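Sorbitol-6-phosphate dehydrogenase (Erwinia amylovora CFBP1430, PDB 5O3Z) catalyses the NAD-dependent oxidation of sorbitol 6-phosphate to fructose 6-phosphate as a member of the short-chain dehydrogenase/reductase family. Local coordinates at residues Q114-G119 with S159-G164; Q142-S147 with G164-T169; T107-S112 with H154-S159; S185-N190 with G251-V256. One frame throughout, in Å; residues are numbered along the deposited sequence.

Overall arrangement
Helix 156-176 takes part in three of the four contacts, and their chemistry changes along its length. Interactions 1 and 3 both pair it with helix 106-133. Interaction 3, about 17 Å from the centre of the chain to its own centre, is a close approach at a glycine with partly exposed members, whereas interaction 1 lies deeper and adds a lysine, an asparagine and waters to its apolar packing. Interaction 2 seats the same helix on strand 139-145 through buried amides. It meets interaction 4 at Ser185, which hydrogen-bonds to both Gln142 and Thr169. Interaction 4 differs in kind: backbone bonds between parallel strands do most of the joining, with apolar packing added.

Interaction 1 of 4, residues Q114-G119 with S159-G164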
loop_
_atom_site.group_PDB
_atom_site.type_symbol
_atom_site.label_atom_id
_atom_site.label_comp_id
_atom_site.label_asym_id
_atom_site.label_seq_id
_atom_site.Cartn_x
_atom_site.Cartn_y
_atom_site.Cartn_z
ATOM N N GLN A 114 2.694 -22.227 -11.846
ATOM C CA GLN A 114 1.707 -22.874 -12.733
ATOM C C GLN A 114 0.317 -22.916 -12.047
ATOM O O GLN A 114 -0.658 -22.457 -12.586
ATOM C CB GLN A 114 2.210 -24.303 -13.127
ATOM C CG GLN A 114 3.325 -24.344 -14.189
ATOM C CD GLN A 114 2.981 -23.573 -15.476
ATOM O OE1 GLN A 114 1.869 -23.637 -15.975
ATOM N NE2 GLN A 114 3.943 -22.828 -16.009
ATOM N N VAL A 115 0.284 -23.445 -10.845
ATOM C CA VAL A 115 -0.939 -23.701 -10.094
ATOM C C VAL A 115 -1.534 -22.354 -9.622
ATOM O O VAL A 115 -2.714 -22.098 -9.839
ATOM C CB VAL A 115 -0.684 -24.674 -8.931
ATOM C CG1 VAL A 115 -1.941 -24.869 -8.082
ATOM C CG2 VAL A 115 -0.254 -26.041 -9.468
ATOM N N ASN A 116 -0.691 -21.470 -9.078
ATOM C CA ASN A 116 -1.220 -20.260 -8.473
ATOM C C ASN A 116 -1.481 -19.145 -9.407
ATOM O O ASN A 116 -2.317 -18.290 -9.112
ATOM C CB ASN A 116 -0.322 -19.797 -7.400
ATOM C CG ASN A 116 -0.454 -20.631 -6.205
ATOM O OD1 ASN A 116 -1.565 -20.678 -5.636
ATOM N ND2 ASN A 116 0.623 -21.330 -5.803
ATOM N N LEU A 117 -0.787 -19.143 -10.549
ATOM C CA LEU A 117 -0.805 -18.023 -11.419
ATOM C C LEU A 117 -1.224 -18.342 -12.813
ATOM O O LEU A 117 -2.133 -17.725 -13.297
ATOM C CB LEU A 117 0.567 -17.305 -11.388
ATOM C CG LEU A 117 0.778 -15.928 -11.993
ATOM C CD1 LEU A 117 -0.320 -14.981 -11.513
ATOM C CD2 LEU A 117 2.170 -15.462 -11.540
ATOM N N VAL A 118 -0.564 -19.279 -13.511
ATOM C CA VAL A 118 -0.931 -19.534 -14.889
ATOM C C VAL A 118 -2.377 -20.135 -14.979
ATOM O O VAL A 118 -3.149 -19.817 -15.886
ATOM C CB VAL A 118 0.098 -20.472 -15.553
ATOM C CG1 VAL A 118 -0.428 -21.050 -16.849
ATOM C CG2 VAL A 118 1.419 -19.751 -15.749
ATOM N N GLY A 119 -2.729 -20.967 -14.023
ATOM C CA GLY A 119 -4.090 -21.494 -13.952
ATOM C C GLY A 119 -5.097 -20.391 -13.831
ATOM O O GLY A 119 -6.158 -20.441 -14.446
ATOM N N SER A 159 4.900 -16.619 -2.212
ATOM C CA SER A 159 4.706 -15.165 -2.273
ATOM C C SER A 159 4.795 -14.557 -3.670
ATOM O O SER A 159 3.991 -13.737 -4.043
ATOM C CB SER A 159 5.651 -14.444 -1.336
ATOM O OG SER A 159 5.207 -14.602 0.018
ATOM N N ALA A 160 5.778 -14.984 -4.429
ATOM C CA ALA A 160 5.936 -14.552 -5.793
ATOM C C ALA A 160 4.618 -14.765 -6.592
ATOM O O ALA A 160 4.119 -13.877 -7.304
ATOM C CB ALA A 160 7.110 -15.312 -6.421
ATOM N N ALA A 161 4.040 -15.949 -6.428
ATOM C CA ALA A 161 2.899 -16.327 -7.214
ATOM C C ALA A 161 1.640 -15.637 -6.724
ATOM O O ALA A 161 0.861 -15.258 -7.515
ATOM C CB ALA A 161 2.720 -17.825 -7.126
ATOM N N LYS A 162 1.493 -15.465 -5.394
ATOM C CA LYS A 162 0.337 -14.822 -4.804
ATOM C C LYS A 162 0.370 -13.332 -5.020
ATOM O O LYS A 162 -0.627 -12.774 -5.385
ATOM C CB LYS A 162 0.207 -15.132 -3.310
ATOM C CG LYS A 162 -0.210 -16.574 -2.979
ATOM C CD LYS A 162 -1.518 -16.995 -3.647
ATOM C CE LYS A 162 -1.831 -18.483 -3.409
ATOM N NZ LYS A 162 -3.219 -18.835 -3.848
ATOM N N PHE A 163 1.515 -12.685 -4.847
ATOM C CA PHE A 163 1.602 -11.284 -5.333
ATOM C C PHE A 163 1.264 -11.151 -6.828
ATOM O O PHE A 163 0.489 -10.278 -7.295
ATOM C CB PHE A 163 3.043 -10.786 -5.109
ATOM C CG PHE A 163 3.281 -10.119 -3.777
ATOM C CD1 PHE A 163 3.317 -10.857 -2.602
ATOM C CD2 PHE A 163 3.524 -8.787 -3.707
ATOM C CE1 PHE A 163 3.537 -10.241 -1.383
ATOM C CE2 PHE A 163 3.771 -8.169 -2.486
ATOM C CZ PHE A 163 3.839 -8.900 -1.342
ATOM N N GLY A 164 1.830 -12.042 -7.630
ATOM C CA GLY A 164 1.530 -12.044 -9.060
ATOM C C GLY A 164 0.053 -12.157 -9.355
ATOM O O GLY A 164 -0.473 -11.432 -10.213
HETATM O O HOH W 1 -1.749 -16.100 -7.471
HETATM O O HOH W 2 -4.028 -18.669 -6.863
#
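Asn116 and Ala161 bring the two helices together CB to CB at 3.6 Å, the point where their CA atoms are also nearest. The segment axes pass 8.5 Å apart and run nearly parallel, at 23°. Next to this small apolar step, Leu117 has CG anti to the backbone N (chi1 -168°), and its CD1 branch rests on the backbone of Gly164, 3.6 Å from Gly164 C. Gly164, without a side chain, leaves its main chain open to that methyl group.

The polar half depends on a long reach. Lys162 starts away from helix 106-133, but the bend at chi2 (-56°) turns CD back, and the extended chi3 and chi4 then carry CE and NZ to Asn116 OD1. The two side chains cross obliquely, and the NZ bond to Asn116 OD1, at 3.1 Å, is weak. Asn116 ND2 is held separately by Ser112 O, one turn back. Water takes part as well: one molecule lies between Asn116 O, at 2.8 Å, and Ala161 O, probably donating to them, and a second appears to bridge Asn116 O and the Lys162 ammonium. Residues 114-118 form a wider pi-type turn, with Gly119 N bonding to Gln114 O. Such a local break, together with an Asn carbonyl, a water and a Lys, is consistent with the proton relay of short-chain dehydrogenases, in which Lys162 would be the lysine of the YxxxK motif.

Around this core, Lys162 NZ also makes weak bonds to Ile143 O on strand 139-145 and to Ala93 O, while Leu113 of the second subunit packs on Leu117.

Interaction 2 of 4, residues Q142-S147 with G164-T169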
loop_
_atom_site.group_PDB
_atom_site.type_symbol
_atom_site.label_atom_id
_atom_site.label_comp_id
_atom_site.label_asym_id
_atom_site.label_seq_id
_atom_site.Cartn_x
_atom_site.Cartn_y
_atom_site.Cartn_z
ATOM N N GLN A 142 -10.554 -14.542 -7.149
ATOM C CA GLN A 142 -9.457 -15.442 -6.802
ATOM C C GLN A 142 -9.251 -15.663 -5.313
ATOM O O GLN A 142 -9.169 -14.718 -4.532
ATOM C CB GLN A 142 -8.135 -14.853 -7.334
ATOM C CG GLN A 142 -6.962 -15.840 -7.341
ATOM C CD GLN A 142 -5.559 -15.177 -7.138
ATOM O OE1 GLN A 142 -5.432 -13.990 -6.781
ATOM N NE2 GLN A 142 -4.503 -16.003 -7.280
ATOM N N ILE A 143 -9.044 -16.883 -4.902
ATOM C CA ILE A 143 -8.614 -17.173 -3.517
ATOM C C ILE A 143 -7.095 -16.927 -3.427
ATOM O O ILE A 143 -6.345 -17.537 -4.149
ATOM C CB ILE A 143 -8.942 -18.600 -3.124
ATOM C CG1 ILE A 143 -10.451 -18.900 -3.336
ATOM C CG2 ILE A 143 -8.540 -18.846 -1.702
ATOM C CD1 ILE A 143 -11.418 -17.779 -2.841
ATOM N N ASN A 144 -6.679 -15.978 -2.570
ATOM C CA ASN A 144 -5.313 -15.582 -2.440
ATOM C C ASN A 144 -5.070 -15.708 -0.927
ATOM O O ASN A 144 -5.807 -16.454 -0.223
ATOM C CB ASN A 144 -5.143 -14.196 -3.113
ATOM C CG ASN A 144 -3.678 -13.852 -3.450
ATOM O OD1 ASN A 144 -2.779 -13.912 -2.598
ATOM N ND2 ASN A 144 -3.467 -13.473 -4.676
ATOM N N SER A 145 -4.115 -14.957 -0.405
ATOM C CA SER A 145 -3.483 -15.245 0.841
ATOM C C SER A 145 -2.941 -13.919 1.361
ATOM O O SER A 145 -2.610 -13.029 0.569
ATOM C CB SER A 145 -2.331 -16.198 0.638
ATOM O OG SER A 145 -1.563 -16.430 1.838
ATOM N N LYS A 146 -2.768 -13.821 2.660
ATOM C CA LYS A 146 -1.985 -12.700 3.186
ATOM C C LYS A 146 -0.527 -12.719 2.661
ATOM O O LYS A 146 0.116 -11.675 2.536
ATOM C CB LYS A 146 -2.059 -12.684 4.695
ATOM C CG LYS A 146 -1.415 -13.842 5.370
ATOM C CD LYS A 146 -1.452 -13.599 6.860
ATOM C CE LYS A 146 -1.228 -14.847 7.672
ATOM N NZ LYS A 146 0.236 -15.066 7.828
ATOM N N SER A 147 -0.045 -13.882 2.255
ATOM C CA SER A 147 1.223 -14.012 1.606
ATOM C C SER A 147 1.272 -13.339 0.246
ATOM O O SER A 147 2.358 -13.208 -0.265
ATOM C CB SER A 147 1.658 -15.491 1.538
ATOM O OG SER A 147 1.751 -16.052 2.829
ATOM N N GLY A 164 1.830 -12.042 -7.630
ATOM C CA GLY A 164 1.530 -12.044 -9.060
ATOM C C GLY A 164 0.053 -12.157 -9.355
ATOM O O GLY A 164 -0.473 -11.432 -10.213
ATOM N N GLY A 165 -0.641 -12.926 -8.544
ATOM C CA GLY A 165 -2.123 -12.916 -8.657
ATOM C C GLY A 165 -2.803 -11.543 -8.465
ATOM O O GLY A 165 -3.804 -11.249 -9.085
ATOM N N VAL A 166 -2.270 -10.723 -7.547
ATOM C CA VAL A 166 -2.821 -9.373 -7.348
ATOM C C VAL A 166 -2.651 -8.585 -8.584
ATOM O O VAL A 166 -3.578 -7.956 -9.044
ATOM C CB VAL A 166 -2.155 -8.670 -6.165
ATOM C CG1 VAL A 166 -2.673 -7.203 -6.097
ATOM C CG2 VAL A 166 -2.428 -9.488 -4.909
ATOM N N GLY A 167 -1.445 -8.643 -9.124
ATOM C CA GLY A 167 -1.151 -7.980 -10.413
ATOM C C GLY A 167 -2.077 -8.410 -11.548
ATOM O O GLY A 167 -2.587 -7.581 -12.300
ATOM N N LEU A 168 -2.265 -9.725 -11.659
ATOM C CA LEU A 168 -3.186 -10.241 -12.690
ATOM C C LEU A 168 -4.620 -9.773 -12.451
ATOM O O LEU A 168 -5.248 -9.230 -13.355
ATOM C CB LEU A 168 -3.108 -11.759 -12.784
ATOM C CG LEU A 168 -4.021 -12.343 -13.841
ATOM C CD1 LEU A 168 -3.796 -11.746 -15.220
ATOM C CD2 LEU A 168 -3.860 -13.803 -13.881
ATOM N N THR A 169 -5.076 -9.844 -11.188
ATOM C CA THR A 169 -6.377 -9.278 -10.787
ATOM C C THR A 169 -6.540 -7.805 -11.194
ATOM O O THR A 169 -7.588 -7.450 -11.700
ATOM C CB THR A 169 -6.671 -9.462 -9.271
ATOM O OG1 THR A 169 -7.085 -10.785 -8.949
ATOM C CG2 THR A 169 -7.708 -8.502 -8.804
#
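Gln142, Gly165 and Asn144 carry this contact, in which two strand side chains reach up to the helix and lay their terminal amides against a glycine. Gln142 leaves the strand with CG anti to the backbone N (chi1 -166°), and the extended chain beyond carries CD toward the helix. OE1 lies 4.0 Å from Gly165 CA, and NE2 is 4.1 Å from that same Gly165 CA. Asn144 comes from two residues on along the same face of the strand, its ND2 4.2 Å from Gly165 CA. Because Gly165 has no side chain, the two amides can share its surface, and the helix settles with its segment axis 9.6 Å from that of the strand. Val166 closes the flank, its CG2 4.1 Å from Asn144 ND2, with the two side chains crossing at about a right angle.

The amides also order one another. Asn144 ND2 donates to Gln142 OE1 at 2.9 Å, with an N-H...O angle of 159°. The acceptor lies close to the Asn144 amide plane, whereas the donor stands 40° above the Gln142 carbonyl plane. The same ND2 also bonds to Lys162 O on the helix, and Asn144 OD1 takes the N-H of Ser145 on an in-plane lone pair.

Within this beta-alpha-beta unit, then, strand and helix meet by van der Waals contact alone between the two segments. Gln142 OE1 is gripped by both Asn144 ND2 and Ser185 OG of strand 182-188, the latter joined in turn to Thr169 OG1, and these neutral bonds would help hold the Gln142 carbonyl and the Asn144 amide in place.

Interaction 3 of 4, residues T107-S112 with H154-S159; sequences TDFDLS and HNSGYS
Phe109 and Gly157 make the close van der Waals part of this contact. The two helices come so near here that Phe109 CA and Gly157 CA stand only 4.6 Å apart, an approach at which Gly157 presents bare backbone. Phe109 has CG anti to the backbone N (chi1 -174°), which points CG toward the first turn of helix 156-176. The ring atom CD1 sits 3.5 Å from Gly157 CA, and CE1 is 4.1 Å from Ser156 O. Both approaches to the ring are oblique.

Hydrogen bonding is slighter. Ser112, one turn on from Phe109, holds OG anti to its backbone N and directs it to Gly157 O at 2.9 Å, in a bond that is weak. Its CB lies against the same carbonyl oxygen, 3.6 Å away, so the serine both packs and bonds there. The CB of Tyr158, the next residue, points away from helix 106-133; this is probably the tyrosine of the family's YxxxK motif.

Beyond the pair, Phe109 also meets Ala160, and Ser112 meets Ala161, carrying the helix-helix seam inward. On the assembly side, Phe121 of the second subunit stacks with the Phe109 ring, and Asp175 of that subunit bonds to His154 N, which places the beginnings of helices 106-133 and 156-176 at a subunit interface.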
loop_
_atom_site.group_PDB
_atom_site.type_symbol
_atom_site.label_atom_id
_atom_site.label_comp_id
_atom_site.label_asym_id
_atom_site.label_seq_id
_atom_site.Cartn_x
_atom_site.Cartn_y
_atom_site.Cartn_z
ATOM N N THR A 107 11.886 -26.654 -9.386
ATOM C CA THR A 107 10.663 -27.394 -9.708
ATOM C C THR A 107 9.480 -26.882 -8.923
ATOM O O THR A 107 8.414 -26.663 -9.512
ATOM C CB THR A 107 10.777 -28.926 -9.457
ATOM O OG1 THR A 107 11.434 -29.184 -8.207
ATOM C CG2 THR A 107 11.486 -29.580 -10.645
ATOM N N ASP A 108 9.697 -26.629 -7.639
ATOM C CA ASP A 108 8.624 -26.123 -6.741
ATOM C C ASP A 108 8.258 -24.694 -7.059
ATOM O O ASP A 108 7.079 -24.324 -7.031
ATOM C CB ASP A 108 9.030 -26.155 -5.276
ATOM C CG ASP A 108 9.083 -27.549 -4.694
ATOM O OD1 ASP A 108 8.411 -28.470 -5.194
ATOM O OD2 ASP A 108 9.807 -27.710 -3.721
ATOM N N PHE A 109 9.267 -23.865 -7.362
ATOM C CA PHE A 109 9.030 -22.470 -7.664
ATOM C C PHE A 109 8.194 -22.436 -8.918
ATOM O O PHE A 109 7.174 -21.768 -9.022
ATOM C CB PHE A 109 10.349 -21.748 -7.911
ATOM C CG PHE A 109 10.172 -20.268 -8.078
ATOM C CD1 PHE A 109 10.053 -19.480 -6.954
ATOM C CD2 PHE A 109 10.105 -19.695 -9.323
ATOM C CE1 PHE A 109 9.937 -18.116 -7.088
ATOM C CE2 PHE A 109 9.907 -18.361 -9.461
ATOM C CZ PHE A 109 9.799 -17.578 -8.344
ATOM N N ASP A 110 8.630 -23.211 -9.898
ATOM C CA ASP A 110 7.872 -23.361 -11.125
ATOM C C ASP A 110 6.437 -23.857 -10.954
ATOM O O ASP A 110 5.531 -23.304 -11.594
ATOM C CB ASP A 110 8.586 -24.289 -12.116
ATOM C CG ASP A 110 9.423 -23.520 -13.137
ATOM O OD1 ASP A 110 8.904 -22.579 -13.802
ATOM O OD2 ASP A 110 10.611 -23.869 -13.272
ATOM N N LEU A 111 6.258 -24.916 -10.158
ATOM C CA LEU A 111 4.933 -25.463 -9.889
ATOM C C LEU A 111 4.054 -24.401 -9.218
ATOM O O LEU A 111 2.971 -24.094 -9.661
ATOM C CB LEU A 111 5.073 -26.707 -9.009
ATOM C CG LEU A 111 3.838 -27.621 -8.850
ATOM C CD1 LEU A 111 3.268 -28.137 -10.177
ATOM C CD2 LEU A 111 4.248 -28.778 -7.939
ATOM N N SER A 112 4.584 -23.768 -8.183
ATOM C CA SER A 112 3.840 -22.627 -7.585
ATOM C C SER A 112 3.318 -21.659 -8.621
ATOM O O SER A 112 2.125 -21.307 -8.582
ATOM C CB SER A 112 4.656 -21.893 -6.511
ATOM O OG SER A 112 3.821 -20.846 -5.955
ATOM N N HIS A 154 10.900 -18.041 3.903
ATOM C CA HIS A 154 10.936 -19.468 3.448
ATOM C C HIS A 154 9.825 -19.885 2.477
ATOM O O HIS A 154 9.628 -21.040 2.217
ATOM C CB HIS A 154 11.027 -20.433 4.651
ATOM C CG HIS A 154 12.213 -20.166 5.536
ATOM N ND1 HIS A 154 12.422 -20.802 6.749
ATOM C CD2 HIS A 154 13.273 -19.334 5.371
ATOM C CE1 HIS A 154 13.548 -20.373 7.293
ATOM N NE2 HIS A 154 14.096 -19.494 6.468
ATOM N N ASN A 155 9.124 -18.927 1.909
ATOM C CA ASN A 155 8.015 -19.218 1.076
ATOM C C ASN A 155 8.021 -18.392 -0.157
ATOM O O ASN A 155 6.972 -17.973 -0.621
ATOM C CB ASN A 155 6.739 -19.001 1.891
ATOM C CG ASN A 155 6.423 -20.188 2.767
ATOM O OD1 ASN A 155 5.954 -21.205 2.260
ATOM N ND2 ASN A 155 6.730 -20.092 4.073
ATOM N N SER A 156 9.214 -18.216 -0.725
ATOM C CA SER A 156 9.404 -17.403 -1.924
ATOM C C SER A 156 8.506 -17.748 -3.103
ATOM O O SER A 156 7.983 -16.848 -3.770
ATOM C CB SER A 156 10.898 -17.370 -2.314
ATOM O OG SER A 156 11.339 -18.617 -2.849
ATOM N N GLY A 157 8.345 -19.055 -3.381
ATOM C CA GLY A 157 7.552 -19.495 -4.495
ATOM C C GLY A 157 6.100 -19.125 -4.363
ATOM O O GLY A 157 5.452 -18.585 -5.283
ATOM N N TYR A 158 5.619 -19.360 -3.154
ATOM C CA TYR A 158 4.276 -18.983 -2.763
ATOM C C TYR A 158 4.034 -17.442 -2.800
ATOM O O TYR A 158 3.109 -17.018 -3.415
ATOM C CB TYR A 158 3.943 -19.625 -1.412
ATOM C CG TYR A 158 2.444 -19.636 -1.060
ATOM C CD1 TYR A 158 1.540 -20.408 -1.796
ATOM C CD2 TYR A 158 1.943 -18.876 0.022
ATOM C CE1 TYR A 158 0.183 -20.448 -1.464
ATOM C CE2 TYR A 158 0.576 -18.895 0.359
ATOM C CZ TYR A 158 -0.297 -19.701 -0.383
ATOM O OH TYR A 158 -1.654 -19.743 -0.113
ATOM N N SER A 159 4.900 -16.619 -2.212
ATOM C CA SER A 159 4.706 -15.165 -2.273
ATOM C C SER A 159 4.795 -14.557 -3.670
ATOM O O SER A 159 3.991 -13.737 -4.043
ATOM C CB SER A 159 5.651 -14.444 -1.336
ATOM O OG SER A 159 5.207 -14.602 0.018
#

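Interaction 4 of 4, residues S185-N190 with G251-V256; sequences SLMLGN and GQSINV
Met187 packs against Ser253 and Asn255 on one face of the paired strands, where Ser253 is partly exposed. Its CB is 3.6 Å from Asn255 ND2, and its SD reaches Ser253 CB at 3.8 Å. The chain bends at chi2 and chi3, and chi1, at -31°, is off a staggered value, which may reflect some strain. Asn255 ND2 is buried without a partner in the model, although its OD1 bonds to Gln252 NE2 of the third subunit. The other face, turned to helix 231-242, is fully buried: Leu186 and Ile254 lie side by side, as do Leu188 and Val256, with Leu186 CD2 3.9 Å from Ile254 CB.

The strands are parallel, and 253-256 is the outermost strand on this side of the chain's Rossmann-type sheet. Regular backbone bonds join them: Ser185 N to Gln252 O, at 2.8 Å and nearly straight (174°), then Ile254 N to Ser185 O and Met187 N to Ile254 O.

Toward the C-terminal ends the bonds become less straight. Val256 N meets Met187 O at 3.1 Å, the donor lifted well out of the carbonyl plane, and the partly exposed Gly189 gives its N-H to Val256 O at a more bent 149°.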
loop_
_atom_site.group_PDB
_atom_site.type_symbol
_atom_site.label_atom_id
_atom_site.label_comp_id
_atom_site.label_asym_id
_atom_site.label_seq_id
_atom_site.Cartn_x
_atom_site.Cartn_y
_atom_site.Cartn_z
ATOM N N SER A 185 -9.233 -10.281 -5.642
ATOM C CA SER A 185 -8.471 -11.301 -4.994
ATOM C C SER A 185 -8.792 -11.211 -3.510
ATOM O O SER A 185 -8.822 -10.090 -2.909
ATOM C CB SER A 185 -6.975 -11.095 -5.281
ATOM O OG SER A 185 -6.619 -11.531 -6.595
ATOM N N LEU A 186 -9.035 -12.360 -2.897
ATOM C CA LEU A 186 -9.359 -12.415 -1.484
ATOM C C LEU A 186 -8.175 -12.834 -0.720
ATOM O O LEU A 186 -7.681 -13.933 -0.922
ATOM C CB LEU A 186 -10.519 -13.415 -1.190
ATOM C CG LEU A 186 -11.872 -13.211 -1.838
ATOM C CD1 LEU A 186 -12.952 -14.083 -1.152
ATOM C CD2 LEU A 186 -12.258 -11.715 -1.842
ATOM N N MET A 187 -7.673 -11.967 0.172
ATOM C CA MET A 187 -6.456 -12.248 0.835
ATOM C C MET A 187 -6.718 -12.917 2.149
ATOM O O MET A 187 -6.866 -12.292 3.190
ATOM C CB MET A 187 -5.580 -10.955 0.920
ATOM C CG MET A 187 -5.771 -9.998 -0.255
ATOM S SD MET A 187 -5.278 -10.691 -1.861
ATOM C CE MET A 187 -3.476 -10.798 -1.674
ATOM N N LEU A 188 -6.740 -14.229 2.164
ATOM C CA LEU A 188 -7.107 -14.952 3.391
ATOM C C LEU A 188 -6.046 -15.000 4.411
ATOM O O LEU A 188 -4.860 -15.103 4.096
ATOM C CB LEU A 188 -7.482 -16.407 3.060
ATOM C CG LEU A 188 -8.579 -16.530 1.987
ATOM C CD1 LEU A 188 -8.980 -17.973 1.868
ATOM C CD2 LEU A 188 -9.798 -15.636 2.126
ATOM N N GLY A 189 -6.434 -14.972 5.696
ATOM C CA GLY A 189 -5.520 -15.332 6.754
ATOM C C GLY A 189 -5.422 -16.854 6.796
ATOM O O GLY A 189 -5.810 -17.524 5.842
ATOM N N ASN A 190 -4.967 -17.381 7.913
ATOM C CA ASN A 190 -4.654 -18.784 8.068
ATOM C C ASN A 190 -5.919 -19.570 8.417
ATOM O O ASN A 190 -6.659 -19.179 9.327
ATOM C CB ASN A 190 -3.647 -18.986 9.203
ATOM C CG ASN A 190 -2.290 -18.345 8.939
ATOM O OD1 ASN A 190 -1.630 -18.650 7.936
ATOM N ND2 ASN A 190 -1.800 -17.559 9.916
ATOM N N GLY A 251 -11.029 -4.761 -9.054
ATOM C CA GLY A 251 -9.595 -4.831 -8.928
ATOM C C GLY A 251 -9.005 -4.940 -7.536
ATOM O O GLY A 251 -7.833 -4.688 -7.359
ATOM N N GLN A 252 -9.801 -5.245 -6.576
ATOM C CA GLN A 252 -9.410 -5.197 -5.187
ATOM C C GLN A 252 -8.692 -6.431 -4.567
ATOM O O GLN A 252 -8.874 -7.581 -4.976
ATOM C CB GLN A 252 -10.621 -4.786 -4.323
ATOM C CG GLN A 252 -11.328 -3.505 -4.712
ATOM C CD GLN A 252 -10.442 -2.296 -4.729
ATOM O OE1 GLN A 252 -9.761 -1.976 -3.740
ATOM N NE2 GLN A 252 -10.419 -1.604 -5.852
ATOM N N SER A 253 -7.794 -6.163 -3.635
ATOM C CA SER A 253 -7.248 -7.174 -2.751
ATOM C C SER A 253 -7.989 -7.003 -1.481
ATOM O O SER A 253 -7.760 -6.018 -0.773
ATOM C CB SER A 253 -5.748 -6.961 -2.554
ATOM O OG SER A 253 -5.039 -6.957 -3.787
ATOM N N ILE A 254 -8.937 -7.903 -1.185
ATOM C CA ILE A 254 -9.832 -7.758 -0.045
ATOM C C ILE A 254 -9.289 -8.584 1.114
ATOM O O ILE A 254 -9.185 -9.785 1.034
ATOM C CB ILE A 254 -11.231 -8.261 -0.425
ATOM C CG1 ILE A 254 -11.856 -7.461 -1.532
ATOM C CG2 ILE A 254 -12.126 -8.260 0.763
ATOM C CD1 ILE A 254 -11.839 -5.914 -1.425
ATOM N N ASN A 255 -8.865 -7.949 2.198
ATOM C CA ASN A 255 -8.314 -8.687 3.280
ATOM C C ASN A 255 -9.388 -9.399 4.069
ATOM O O ASN A 255 -10.458 -8.816 4.346
ATOM C CB ASN A 255 -7.540 -7.745 4.215
ATOM C CG ASN A 255 -6.348 -7.129 3.541
ATOM O OD1 ASN A 255 -6.120 -5.902 3.586
ATOM N ND2 ASN A 255 -5.618 -7.928 2.897
ATOM N N VAL A 256 -9.084 -10.615 4.499
ATOM C CA VAL A 256 -9.978 -11.396 5.334
ATOM C C VAL A 256 -9.077 -12.019 6.318
ATOM O O VAL A 256 -8.720 -13.241 6.249
ATOM C CB VAL A 256 -10.721 -12.468 4.480
ATOM C CG1 VAL A 256 -11.736 -13.193 5.323
ATOM C CG2 VAL A 256 -11.431 -11.799 3.305
#